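Local structure of amidohydrolase (Brucella melitensis biovar Abortus, 4F0L) at residues N63-A68 / G327-V332. The protein is an amidohydrolase-family protein that binds a metal ion and probably acts as a deaminase, perhaps related in activity to formimidoylglutamate deiminases. Residues are numbered along the deposited sequence; the frame is centred on the assembly and turned at random.
Sequences NLHSHA and GSDSNV. With FE (Fe (III) ion), chain E.
The HxH motif at the end of strand 56-66 (His65 and His67) meets the loop after strand 323-326 here, joining the first and last parallel strands of an amidohydrolase TIM barrel around a mononuclear metal site. Asp329 can be followed outward. Asp329 CB lies in the plane of the His65 ring, at the edge, 3.8 Å from His65 CD2. With CG anti to the backbone N, the carboxylate runs alongside both histidines, its plane 67° from the His65 ring and 70° from that of His67. Asp329 OD1 binds the iron at 2.4 Å, whereas Asp329 OD2 stays 3.5 Å from FE, so ligation is monodentate. NE2 of His65, NE2 of His67, His241 and two waters complete six ligands. Two backbone bonds hold the main chain of Asp329 against the strand, Asp329 N to His65 O (2.7 Å) and His67 N to Asp329 O (3.1 Å), a single beta bridge pairing Ser66 with Asp329. Farther from the metal, the Asn63 amide grips Ser328 twice, Asn63 OD1 taking Ser328 N at 2.8 Å on an in-plane lone pair while ND2 reaches Ser328 OG. Second-shell Phe128 O accepts from His67 ND1, orienting that ring. Ser66 OG, also hydrogen-bonded to Glu127, receives Asn331 ND2 at 3.1 Å, nearly straight (164°) and close to the amide plane.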
loop_
_atom_site.group_PDB
_atom_site.type_symbol
_atom_site.label_atom_id
_atom_site.label_comp_id
_atom_site.label_asym_id
_atom_site.label_seq_id
_atom_site.Cartn_x
_atom_site.Cartn_y
_atom_site.Cartn_z
ATOM N N ASN B 63 -5.722 17.139 -0.063
ATOM C CA ASN B 63 -6.437 15.913 -0.360
ATOM C C ASN B 63 -7.595 16.348 -1.220
ATOM O O ASN B 63 -8.617 16.762 -0.730
ATOM C CB ASN B 63 -6.897 15.240 0.942
ATOM C CG ASN B 63 -7.330 13.796 0.731
ATOM O OD1 ASN B 63 -8.138 13.491 -0.152
ATOM N ND2 ASN B 63 -6.774 12.907 1.520
ATOM N N LEU B 64 -7.425 16.317 -2.533
ATOM C CA LEU B 64 -8.296 17.142 -3.378
ATOM C C LEU B 64 -9.679 16.554 -3.696
ATOM O O LEU B 64 -10.427 17.176 -4.420
ATOM C CB LEU B 64 -7.560 17.562 -4.663
ATOM C CG LEU B 64 -6.919 16.525 -5.575
ATOM C CD1 LEU B 64 -7.843 15.334 -5.785
ATOM C CD2 LEU B 64 -6.583 17.213 -6.889
ATOM N N HIS B 65 -10.039 15.396 -3.125
ATOM C CA HIS B 65 -11.335 14.741 -3.442
ATOM C C HIS B 65 -11.649 13.737 -2.378
ATOM O O HIS B 65 -10.922 12.748 -2.197
ATOM C CB HIS B 65 -11.262 14.027 -4.779
ATOM C CG HIS B 65 -12.568 13.490 -5.279
ATOM N ND1 HIS B 65 -13.524 14.293 -5.816
ATOM C CD2 HIS B 65 -13.051 12.196 -5.365
ATOM C CE1 HIS B 65 -14.583 13.535 -6.174
ATOM N NE2 HIS B 65 -14.284 12.256 -5.931
ATOM N N SER B 66 -12.727 14.020 -1.664
ATOM C CA SER B 66 -13.199 13.261 -0.521
ATOM C C SER B 66 -14.726 13.245 -0.492
ATOM O O SER B 66 -15.372 14.237 -0.782
ATOM C CB SER B 66 -12.669 13.889 0.766
ATOM O OG SER B 66 -13.374 13.462 1.907
ATOM N N HIS B 67 -15.282 12.081 -0.168
ATOM C CA HIS B 67 -16.659 11.957 0.284
ATOM C C HIS B 67 -16.632 11.490 1.688
ATOM O O HIS B 67 -16.507 10.281 1.952
ATOM C CB HIS B 67 -17.435 10.966 -0.575
ATOM C CG HIS B 67 -17.159 11.111 -2.035
ATOM N ND1 HIS B 67 -17.413 12.242 -2.701
ATOM C CD2 HIS B 67 -16.614 10.228 -2.947
ATOM C CE1 HIS B 67 -17.049 12.074 -3.999
ATOM N NE2 HIS B 67 -16.566 10.847 -4.135
ATOM N N ALA B 68 -16.804 12.429 2.616
ATOM C CA ALA B 68 -16.495 12.176 4.022
ATOM C C ALA B 68 -17.288 10.997 4.584
ATOM O O ALA B 68 -16.735 10.183 5.305
ATOM C CB ALA B 68 -16.713 13.414 4.877
ATOM N N GLY B 327 -6.517 12.450 -4.132
ATOM C CA GLY B 327 -7.625 12.428 -3.214
ATOM C C GLY B 327 -7.948 11.041 -2.695
ATOM O O GLY B 327 -7.940 10.066 -3.444
ATOM N N SER B 328 -8.284 10.968 -1.412
ATOM C CA SER B 328 -8.625 9.688 -0.778
ATOM C C SER B 328 -10.002 9.155 -1.214
ATOM O O SER B 328 -10.268 7.965 -1.106
ATOM C CB SER B 328 -8.590 9.856 0.726
ATOM O OG SER B 328 -7.279 10.134 1.173
ATOM N N ASP B 329 -10.871 10.055 -1.657
ATOM C CA ASP B 329 -12.088 9.703 -2.432
ATOM C C ASP B 329 -13.058 8.868 -1.590
ATOM O O ASP B 329 -13.857 9.458 -0.839
ATOM C CB ASP B 329 -11.711 9.044 -3.769
ATOM C CG ASP B 329 -12.933 8.764 -4.685
ATOM O OD1 ASP B 329 -14.072 9.162 -4.350
ATOM O OD2 ASP B 329 -12.753 8.180 -5.768
ATOM N N SER B 330 -13.003 7.540 -1.696
ATOM C CA SER B 330 -13.879 6.660 -0.903
ATOM C C SER B 330 -13.434 6.641 0.528
ATOM O O SER B 330 -14.169 6.182 1.434
ATOM C CB SER B 330 -13.891 5.204 -1.435
ATOM O OG SER B 330 -12.637 4.559 -1.208
ATOM N N ASN B 331 -12.216 7.132 0.751
ATOM C CA ASN B 331 -11.668 7.210 2.124
ATOM C C ASN B 331 -11.515 5.835 2.771
ATOM O O ASN B 331 -11.516 5.689 4.028
ATOM C CB ASN B 331 -12.487 8.185 2.972
ATOM C CG ASN B 331 -12.336 9.644 2.468
ATOM O OD1 ASN B 331 -11.244 10.086 2.234
ATOM N ND2 ASN B 331 -13.432 10.375 2.320
ATOM N N VAL B 332 -11.322 4.812 1.930
ATOM C CA VAL B 332 -11.101 3.428 2.431
ATOM C C VAL B 332 -9.769 3.309 3.183
ATOM O O VAL B 332 -9.653 2.561 4.204
ATOM C CB VAL B 332 -11.192 2.368 1.304
ATOM C CG1 VAL B 332 -10.131 2.582 0.179
ATOM C CG2 VAL B 332 -11.075 0.961 1.876
HETATM FE FE FE E . -15.425 10.409 -5.945
HETATM O O HOH W 1 -14.672 8.831 -7.239
HETATM O O HOH W 2 -16.876 8.659 -5.837
#